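Local coordinates for protein putative histidinol-phosphate aminotransferase (Burkholderia pseudomallei, PDB 3P1T) that probably transfers an amino group from L-histidinol phosphate to 2-oxoglutarate in histidine biosynthesis, using pyridoxal 5'-phosphate as cofactor, at residues R75-C80 with L191-F196; D101-R106 with L168-Y173; A29-V34 with L241-A246. One frame throughout, in Å; residues are numbered along the deposited sequence.

How the contacts relate
Contacts 1 and 2 adjoin in the core of the large domain, their centres about 8 Å apart, on neighbouring parallel strands 190-195 and 166-170. E171 N probably hydrogen-bonds to F193 O (2.8 Å), R194 NH2 forms a salt bridge with E171 OE1 (2.8 Å), and I77 CG1 packs on D170 OD2 (3.5 Å). A tartrate, probably from the crystallisation liquor, lies about 6 Å from the I77 side chain of contact 1, where the fold would place the PLP pocket. Contact 3 is peripheral, its centre about 21 Å from that of contact 1, which it meets through F196 CE1 on L241 CD2 (3.9 Å), and its nearest atom about 13 Å from contact 2.

Contact 1: residues R75-C80 with L191-F196; sequences RGIDEC and LVFRSF
The ring of F193 lies against the first turn of helix 76-87, with I77 over one face and C80 oblique to the ring on that same side. At F193, CG anti to the backbone N (chi1 172°) sets the ring between the strand and the helix turn. The end of I77 is folded back by its second torsion, which brings CD1 over the ring in a CH-pi contact, 4.1 Å from the F193 centroid and 20° off the normal, displaced toward the CG-CD2 side. The far end of the ring reaches the backbone, where F193 CZ lies 3.5 Å from I77 N and 3.7 Å from G76 C. C80 completes the cradle with a sulfur-aromatic contact, its SG 3.7 Å from F193 CD1.

No hydrogen bond crosses between the segments. All four touching residues are buried, and the contact between the segments is made through this one ring, with the helix and strand axes 9.5 Å apart and running nearly antiparallel (156°). Polar groups of the turn bond within it and beyond: R75 N donates to E79 OE1 (2.8 Å), and E79 also takes bonds from N228 and Q224 and forms a salt bridge with R83. On the dimer side, W225 of the second subunit packs on D78 and E79, and F226 N of that subunit donates to D78 OD2.

Packing of a helix start on the central mixed sheet in this way belongs to the large domain of fold-type I PLP enzymes. In aminotransferases of this family the turn after the first strand of the large-domain sheet, here opening with G76, commonly cradles the cofactor phosphate, and the tartrate near I77 is consistent with such a pocket.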
loop_
_atom_site.group_PDB
_atom_site.type_symbol
_atom_site.label_atom_id
_atom_site.label_comp_id
_atom_site.label_asym_id
_atom_site.label_seq_id
_atom_site.Cartn_x
_atom_site.Cartn_y
_atom_site.Cartn_z
ATOM N N ARG A 75 -0.906 -5.454 2.131
ATOM C CA ARG A 75 -1.935 -4.760 1.370
ATOM C C ARG A 75 -2.819 -5.803 0.640
ATOM O O ARG A 75 -2.765 -5.918 -0.605
ATOM C CB ARG A 75 -1.292 -3.783 0.382
ATOM C CG ARG A 75 -2.224 -2.682 -0.092
ATOM C CD ARG A 75 -1.894 -1.438 0.687
ATOM N NE ARG A 75 -2.969 -1.049 1.579
ATOM C CZ ARG A 75 -2.869 -0.095 2.490
ATOM N NH1 ARG A 75 -1.720 0.547 2.671
ATOM N NH2 ARG A 75 -3.904 0.201 3.252
ATOM N N GLY A 76 -3.561 -6.590 1.437
ATOM C CA GLY A 76 -4.474 -7.612 0.948
ATOM C C GLY A 76 -3.826 -8.843 0.363
ATOM O O GLY A 76 -2.597 -9.031 0.429
ATOM N N ILE A 77 -4.672 -9.685 -0.238
ATOM C CA ILE A 77 -4.272 -10.960 -0.819
ATOM C C ILE A 77 -3.341 -10.713 -2.042
ATOM O O ILE A 77 -2.466 -11.554 -2.271
ATOM C CB ILE A 77 -5.522 -11.848 -1.153
ATOM C CG1 ILE A 77 -5.156 -13.306 -1.554
ATOM C CG2 ILE A 77 -6.468 -11.201 -2.140
ATOM C CD1 ILE A 77 -4.253 -14.097 -0.599
ATOM N N ASP A 78 -3.449 -9.556 -2.752
ATOM C CA ASP A 78 -2.554 -9.268 -3.901
ATOM C C ASP A 78 -1.101 -9.166 -3.440
ATOM O O ASP A 78 -0.261 -9.846 -4.028
ATOM C CB ASP A 78 -2.947 -7.992 -4.678
ATOM C CG ASP A 78 -4.192 -8.066 -5.549
ATOM O OD1 ASP A 78 -5.027 -8.983 -5.333
ATOM O OD2 ASP A 78 -4.382 -7.157 -6.387
ATOM N N GLU A 79 -0.797 -8.356 -2.383
ATOM C CA GLU A 79 0.584 -8.264 -1.880
ATOM C C GLU A 79 1.059 -9.617 -1.373
ATOM O O GLU A 79 2.189 -10.009 -1.636
ATOM C CB GLU A 79 0.745 -7.217 -0.769
ATOM C CG GLU A 79 2.154 -7.242 -0.182
ATOM C CD GLU A 79 2.590 -6.148 0.764
ATOM O OE1 GLU A 79 1.733 -5.369 1.237
ATOM O OE2 GLU A 79 3.810 -6.069 1.026
ATOM N N CYS A 80 0.192 -10.309 -0.635
ATOM C CA CYS A 80 0.442 -11.621 -0.070
ATOM C C CYS A 80 0.913 -12.606 -1.168
ATOM O O CYS A 80 1.979 -13.217 -1.028
ATOM C CB CYS A 80 -0.823 -12.121 0.620
ATOM S SG CYS A 80 -0.699 -13.811 1.260
ATOM N N LEU A 191 1.613 -21.731 4.950
ATOM C CA LEU A 191 1.291 -20.358 5.317
ATOM C C LEU A 191 -0.234 -20.161 5.333
ATOM O O LEU A 191 -0.969 -20.898 4.667
ATOM C CB LEU A 191 1.958 -19.347 4.356
ATOM C CG LEU A 191 3.477 -19.294 4.390
ATOM C CD1 LEU A 191 4.063 -20.086 3.240
ATOM C CD2 LEU A 191 3.968 -17.873 4.277
ATOM N N VAL A 192 -0.707 -19.175 6.089
ATOM C CA VAL A 192 -2.142 -18.883 6.160
ATOM C C VAL A 192 -2.323 -17.341 6.049
ATOM O O VAL A 192 -1.502 -16.570 6.554
ATOM C CB VAL A 192 -2.826 -19.514 7.426
ATOM C CG1 VAL A 192 -2.129 -19.163 8.727
ATOM C CG2 VAL A 192 -4.309 -19.204 7.508
ATOM N N PHE A 193 -3.358 -16.916 5.311
ATOM C CA PHE A 193 -3.710 -15.511 5.149
ATOM C C PHE A 193 -5.084 -15.215 5.780
ATOM O O PHE A 193 -6.023 -15.971 5.572
ATOM C CB PHE A 193 -3.701 -15.111 3.665
ATOM C CG PHE A 193 -4.247 -13.728 3.376
ATOM C CD1 PHE A 193 -3.434 -12.601 3.484
ATOM C CD2 PHE A 193 -5.578 -13.552 2.987
ATOM C CE1 PHE A 193 -3.945 -11.323 3.228
ATOM C CE2 PHE A 193 -6.090 -12.271 2.739
ATOM C CZ PHE A 193 -5.261 -11.172 2.832
ATOM N N ARG A 194 -5.183 -14.098 6.526
ATOM C CA ARG A 194 -6.422 -13.578 7.123
ATOM C C ARG A 194 -6.664 -12.166 6.601
ATOM O O ARG A 194 -5.706 -11.382 6.517
ATOM C CB ARG A 194 -6.377 -13.591 8.662
ATOM C CG ARG A 194 -6.280 -14.972 9.289
ATOM C CD ARG A 194 -7.587 -15.705 9.243
ATOM N NE ARG A 194 -7.469 -17.056 9.794
ATOM C CZ ARG A 194 -7.736 -17.378 11.053
ATOM N NH1 ARG A 194 -8.114 -16.446 11.917
ATOM N NH2 ARG A 194 -7.622 -18.638 11.460
ATOM N N SER A 195 -7.928 -11.845 6.250
ATOM C CA SER A 195 -8.351 -10.540 5.720
ATOM C C SER A 195 -9.055 -9.704 6.783
ATOM O O SER A 195 -9.754 -10.274 7.629
ATOM C CB SER A 195 -9.294 -10.748 4.537
ATOM O OG SER A 195 -9.720 -9.538 3.933
ATOM N N PHE A 196 -8.916 -8.358 6.726
ATOM C CA PHE A 196 -9.627 -7.483 7.659
ATOM C C PHE A 196 -10.782 -6.789 6.925
ATOM O O PHE A 196 -11.431 -5.894 7.480
ATOM C CB PHE A 196 -8.672 -6.453 8.320
ATOM C CG PHE A 196 -7.561 -7.089 9.132
ATOM C CD1 PHE A 196 -7.832 -7.713 10.351
ATOM C CD2 PHE A 196 -6.259 -7.104 8.662
ATOM C CE1 PHE A 196 -6.823 -8.363 11.065
ATOM C CE2 PHE A 196 -5.246 -7.741 9.386
ATOM C CZ PHE A 196 -5.533 -8.366 10.584
#

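Contact 2: residues D101-R106 with L168-Y173; sequences DGYRAR and LIDETY
Y103 reaches from the first turn of helix 102-107 to D170 at the end of strand 166-170, and the whole contact turns on one bond: OH donates to D170 OD2 at 2.6 Å. The oxygen is met on its anti side, 24° out of the carboxylate plane, and lies at the edge of the phenol near the ring plane. Ring and carboxylate are twisted 72° apart. Both residues are buried. With CG of D170 anti to its own N (chi1 173°), the carboxylate is directed at the helix, and its other oxygen is gripped from the strand's own exit: T172 N (3.1 Å) and T172 OG1 (2.5 Å) both donate to OD1, the first closing an Asx turn. Three donors would thus limit the carboxylate's rotation.

In fold-type I aminotransferases an aspartate here commonly pairs with the pyridine nitrogen of PLP and a tyrosine three residues on bonds to its 3'-oxygen; D170 and Y173 are consistent with those places. Around the bond, Y103 packs on V140 and A142 of strand 137-142 and stacks edge-to-face with F100. The outer side of the helix is looser: R104 and A105 are exposed, R104 pairing with E116 and lying against W97.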
loop_
_atom_site.group_PDB
_atom_site.type_symbol
_atom_site.label_atom_id
_atom_site.label_comp_id
_atom_site.label_asym_id
_atom_site.label_seq_id
_atom_site.Cartn_x
_atom_site.Cartn_y
_atom_site.Cartn_z
ATOM N N ASP A 101 -10.776 -15.468 -8.450
ATOM C CA ASP A 101 -10.108 -15.057 -9.684
ATOM C C ASP A 101 -8.861 -14.181 -9.464
ATOM O O ASP A 101 -8.130 -13.922 -10.432
ATOM C CB ASP A 101 -11.105 -14.276 -10.580
ATOM C CG ASP A 101 -11.722 -12.991 -9.999
ATOM O OD1 ASP A 101 -11.848 -12.894 -8.746
ATOM O OD2 ASP A 101 -12.120 -12.105 -10.801
ATOM N N GLY A 102 -8.629 -13.733 -8.230
ATOM C CA GLY A 102 -7.490 -12.888 -7.896
ATOM C C GLY A 102 -6.130 -13.508 -8.142
ATOM O O GLY A 102 -5.200 -12.815 -8.576
ATOM N N TYR A 103 -6.003 -14.819 -7.871
ATOM C CA TYR A 103 -4.745 -15.553 -8.063
ATOM C C TYR A 103 -4.407 -15.571 -9.546
ATOM O O TYR A 103 -3.272 -15.259 -9.900
ATOM C CB TYR A 103 -4.806 -16.975 -7.478
ATOM C CG TYR A 103 -5.457 -17.064 -6.111
ATOM C CD1 TYR A 103 -5.040 -16.252 -5.060
ATOM C CD2 TYR A 103 -6.441 -18.010 -5.850
ATOM C CE1 TYR A 103 -5.651 -16.314 -3.812
ATOM C CE2 TYR A 103 -7.021 -18.120 -4.589
ATOM C CZ TYR A 103 -6.633 -17.258 -3.582
ATOM O OH TYR A 103 -7.239 -17.352 -2.368
ATOM N N ARG A 104 -5.416 -15.805 -10.418
ATOM C CA ARG A 104 -5.233 -15.743 -11.877
ATOM C C ARG A 104 -4.662 -14.388 -12.340
ATOM O O ARG A 104 -3.798 -14.363 -13.213
ATOM C CB ARG A 104 -6.549 -15.980 -12.609
ATOM C CG ARG A 104 -6.760 -17.391 -13.079
ATOM C CD ARG A 104 -7.990 -17.450 -13.949
ATOM N NE ARG A 104 -8.149 -18.779 -14.543
ATOM C CZ ARG A 104 -8.935 -19.046 -15.580
ATOM N NH1 ARG A 104 -9.610 -18.076 -16.176
ATOM N NH2 ARG A 104 -9.027 -20.278 -16.046
ATOM N N ALA A 105 -5.166 -13.276 -11.764
ATOM C CA ALA A 105 -4.777 -11.900 -12.082
ATOM C C ALA A 105 -3.320 -11.649 -11.765
ATOM O O ALA A 105 -2.631 -11.053 -12.585
ATOM C CB ALA A 105 -5.644 -10.922 -11.320
ATOM N N ARG A 106 -2.840 -12.136 -10.612
ATOM C CA ARG A 106 -1.439 -11.990 -10.164
ATOM C C ARG A 106 -0.496 -12.906 -10.962
ATOM O O ARG A 106 0.664 -12.539 -11.193
ATOM C CB ARG A 106 -1.335 -12.286 -8.658
ATOM C CG ARG A 106 -2.068 -11.261 -7.794
ATOM C CD ARG A 106 -1.264 -9.974 -7.714
ATOM N NE ARG A 106 -1.742 -8.935 -8.617
ATOM C CZ ARG A 106 -1.035 -7.875 -8.994
ATOM N NH1 ARG A 106 0.233 -7.747 -8.623
ATOM N NH2 ARG A 106 -1.570 -6.967 -9.795
ATOM N N LEU A 168 -0.510 -22.430 0.702
ATOM C CA LEU A 168 -1.070 -21.180 1.215
ATOM C C LEU A 168 -2.588 -21.334 1.325
ATOM O O LEU A 168 -3.250 -21.583 0.313
ATOM C CB LEU A 168 -0.702 -19.953 0.351
ATOM C CG LEU A 168 -1.442 -18.640 0.712
ATOM C CD1 LEU A 168 -1.073 -18.142 2.118
ATOM C CD2 LEU A 168 -1.170 -17.562 -0.318
ATOM N N ILE A 169 -3.134 -21.199 2.538
ATOM C CA ILE A 169 -4.576 -21.270 2.743
ATOM C C ILE A 169 -5.071 -19.866 2.996
ATOM O O ILE A 169 -4.692 -19.239 3.979
ATOM C CB ILE A 169 -5.014 -22.259 3.871
ATOM C CG1 ILE A 169 -4.473 -23.705 3.625
ATOM C CG2 ILE A 169 -6.560 -22.249 4.066
ATOM C CD1 ILE A 169 -5.008 -24.443 2.325
ATOM N N ASP A 170 -5.901 -19.370 2.097
ATOM C CA ASP A 170 -6.498 -18.043 2.194
ATOM C C ASP A 170 -7.795 -18.169 3.009
ATOM O O ASP A 170 -8.819 -18.622 2.497
ATOM C CB ASP A 170 -6.718 -17.458 0.774
ATOM C CG ASP A 170 -7.480 -16.153 0.664
ATOM O OD1 ASP A 170 -8.023 -15.688 1.691
ATOM O OD2 ASP A 170 -7.545 -15.602 -0.450
ATOM N N GLU A 171 -7.721 -17.784 4.290
ATOM C CA GLU A 171 -8.837 -17.899 5.226
ATOM C C GLU A 171 -9.629 -16.578 5.359
ATOM O O GLU A 171 -10.101 -16.266 6.448
ATOM C CB GLU A 171 -8.333 -18.361 6.597
ATOM C CG GLU A 171 -8.081 -19.866 6.657
ATOM C CD GLU A 171 -7.831 -20.470 8.029
ATOM O OE1 GLU A 171 -7.297 -19.759 8.912
ATOM O OE2 GLU A 171 -8.132 -21.672 8.209
ATOM N N THR A 172 -9.863 -15.862 4.218
ATOM C CA THR A 172 -10.625 -14.606 4.164
ATOM C C THR A 172 -12.024 -14.772 4.792
ATOM O O THR A 172 -12.487 -13.866 5.509
ATOM C CB THR A 172 -10.748 -14.111 2.703
ATOM O OG1 THR A 172 -9.469 -13.682 2.246
ATOM C CG2 THR A 172 -11.726 -12.949 2.533
ATOM N N TYR A 173 -12.688 -15.914 4.545
ATOM C CA TYR A 173 -14.064 -16.082 5.014
ATOM C C TYR A 173 -14.189 -16.994 6.252
ATOM O O TYR A 173 -15.312 -17.353 6.596
ATOM C CB TYR A 173 -14.940 -16.637 3.860
ATOM C CG TYR A 173 -15.058 -15.646 2.717
ATOM C CD1 TYR A 173 -15.907 -14.541 2.806
ATOM C CD2 TYR A 173 -14.231 -15.738 1.603
ATOM C CE1 TYR A 173 -15.933 -13.563 1.809
ATOM C CE2 TYR A 173 -14.282 -14.790 0.580
ATOM C CZ TYR A 173 -15.130 -13.702 0.690
ATOM O OH TYR A 173 -15.192 -12.775 -0.324
#

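Contact 3: residues A29-V34 with L241-A246; sequences AVEPRV and LDNDRA
E31 and A246 bring the backbones closest, their CA atoms 7.7 Å apart where helices 32-41 and 244-267 each begin, E31 and N243 occupying the two N-cap positions. The E31 side chain bends sharply at its second torsion (chi2 -65°), so that its methylene CG rather than its carboxylate is presented to N243. That CG sits at the outer rim of the amide, close to its plane, between the two polar atoms, 3.3 Å from N243 OD1 and 3.6 Å from N243 ND2. The carboxylate then turns aside along A246, whose CB lies 3.8 Å from both CG and CD of E31; the carboxylate plane is tilted only 31° from that of the amide, yet no hydrogen bond joins them.

Helix 244-267 is the long connector that, in fold-type I aminotransferases, leads from the large domain to the C-terminal one, and here the chain's N-terminal region is packed against its start. N243 is carried across by its first torsion, CG anti to the backbone N (chi1 -167°), and makes no capping bond to its own helix. Deeper in, the side chains of buried V34 and N243 cross at about a right angle, V34 CG2 lying 4.1 Å from N243 ND2; V34 also packs on I45 of the second subunit, while V30 meets A43 there.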
loop_
_atom_site.group_PDB
_atom_site.type_symbol
_atom_site.label_atom_id
_atom_site.label_comp_id
_atom_site.label_asym_id
_atom_site.label_seq_id
_atom_site.Cartn_x
_atom_site.Cartn_y
_atom_site.Cartn_z
ATOM N N ALA A 29 -22.884 -0.375 10.301
ATOM C CA ALA A 29 -22.295 0.953 10.413
ATOM C C ALA A 29 -20.933 0.848 11.108
ATOM O O ALA A 29 -20.749 -0.039 11.954
ATOM C CB ALA A 29 -23.232 1.871 11.180
ATOM N N VAL A 30 -19.969 1.697 10.715
ATOM C CA VAL A 30 -18.623 1.688 11.285
ATOM C C VAL A 30 -18.734 2.152 12.741
ATOM O O VAL A 30 -19.328 3.204 12.997
ATOM C CB VAL A 30 -17.650 2.553 10.441
ATOM C CG1 VAL A 30 -16.233 2.530 11.028
ATOM C CG2 VAL A 30 -17.630 2.082 8.985
ATOM N N GLU A 31 -18.223 1.342 13.691
ATOM C CA GLU A 31 -18.273 1.633 15.131
ATOM C C GLU A 31 -17.715 3.025 15.445
ATOM O O GLU A 31 -16.699 3.413 14.857
ATOM C CB GLU A 31 -17.512 0.574 15.945
ATOM C CG GLU A 31 -18.299 -0.696 16.185
ATOM C CD GLU A 31 -19.544 -0.550 17.039
ATOM O OE1 GLU A 31 -19.411 -0.270 18.255
ATOM O OE2 GLU A 31 -20.655 -0.770 16.500
ATOM N N PRO A 32 -18.379 3.776 16.364
ATOM C CA PRO A 32 -17.915 5.141 16.698
ATOM C C PRO A 32 -16.463 5.208 17.204
ATOM O O PRO A 32 -15.732 6.132 16.822
ATOM C CB PRO A 32 -18.874 5.574 17.815
ATOM C CG PRO A 32 -20.076 4.743 17.622
ATOM C CD PRO A 32 -19.620 3.436 17.088
ATOM N N ARG A 33 -16.040 4.240 18.051
ATOM C CA ARG A 33 -14.685 4.236 18.604
ATOM C C ARG A 33 -13.661 4.054 17.473
ATOM O O ARG A 33 -12.567 4.626 17.536
ATOM C CB ARG A 33 -14.525 3.155 19.689
ATOM N N VAL A 34 -14.051 3.320 16.408
ATOM C CA VAL A 34 -13.176 3.082 15.276
ATOM C C VAL A 34 -13.033 4.417 14.504
ATOM O O VAL A 34 -11.898 4.828 14.248
ATOM C CB VAL A 34 -13.643 1.895 14.395
ATOM C CG1 VAL A 34 -12.924 1.878 13.050
ATOM C CG2 VAL A 34 -13.417 0.571 15.113
ATOM N N LEU A 241 -9.253 -4.198 15.972
ATOM C CA LEU A 241 -8.824 -5.389 16.702
ATOM C C LEU A 241 -9.383 -5.388 18.123
ATOM O O LEU A 241 -9.573 -6.455 18.711
ATOM C CB LEU A 241 -7.296 -5.518 16.733
ATOM C CG LEU A 241 -6.565 -5.638 15.395
ATOM C CD1 LEU A 241 -5.098 -5.623 15.617
ATOM C CD2 LEU A 241 -6.955 -6.888 14.636
ATOM N N ASP A 242 -9.665 -4.204 18.674
ATOM C CA ASP A 242 -10.287 -4.102 19.990
ATOM C C ASP A 242 -11.800 -3.775 19.785
ATOM O O ASP A 242 -12.324 -2.798 20.324
ATOM C CB ASP A 242 -9.564 -3.071 20.874
ATOM C CG ASP A 242 -10.019 -3.133 22.318
ATOM O OD1 ASP A 242 -10.386 -4.248 22.784
ATOM O OD2 ASP A 242 -10.038 -2.065 22.983
ATOM N N ASN A 243 -12.493 -4.606 18.977
ATOM C CA ASN A 243 -13.902 -4.406 18.604
ATOM C C ASN A 243 -14.609 -5.779 18.465
ATOM O O ASN A 243 -15.433 -5.986 17.560
ATOM C CB ASN A 243 -13.949 -3.590 17.277
ATOM C CG ASN A 243 -15.291 -3.003 16.876
ATOM O OD1 ASN A 243 -16.101 -2.576 17.707
ATOM N ND2 ASN A 243 -15.506 -2.895 15.569
ATOM N N ASP A 244 -14.298 -6.698 19.400
ATOM C CA ASP A 244 -14.807 -8.063 19.387
ATOM C C ASP A 244 -16.334 -8.119 19.610
ATOM O O ASP A 244 -16.981 -8.946 18.975
ATOM C CB ASP A 244 -14.078 -8.917 20.430
ATOM C CG ASP A 244 -12.584 -9.047 20.145
ATOM O OD1 ASP A 244 -12.224 -9.543 19.048
ATOM O OD2 ASP A 244 -11.775 -8.622 21.002
ATOM N N ARG A 245 -16.906 -7.220 20.422
ATOM C CA ARG A 245 -18.337 -7.211 20.709
ATOM C C ARG A 245 -19.140 -7.031 19.397
ATOM O O ARG A 245 -19.995 -7.872 19.102
ATOM C CB ARG A 245 -18.658 -6.110 21.745
ATOM C CG ARG A 245 -20.083 -6.102 22.314
ATOM C CD ARG A 245 -20.254 -5.032 23.386
ATOM N N ALA A 246 -18.817 -5.988 18.598
ATOM C CA ALA A 246 -19.478 -5.682 17.320
ATOM C C ALA A 246 -19.218 -6.763 16.262
ATOM O O ALA A 246 -20.121 -7.108 15.495
ATOM C CB ALA A 246 -19.007 -4.338 16.798
#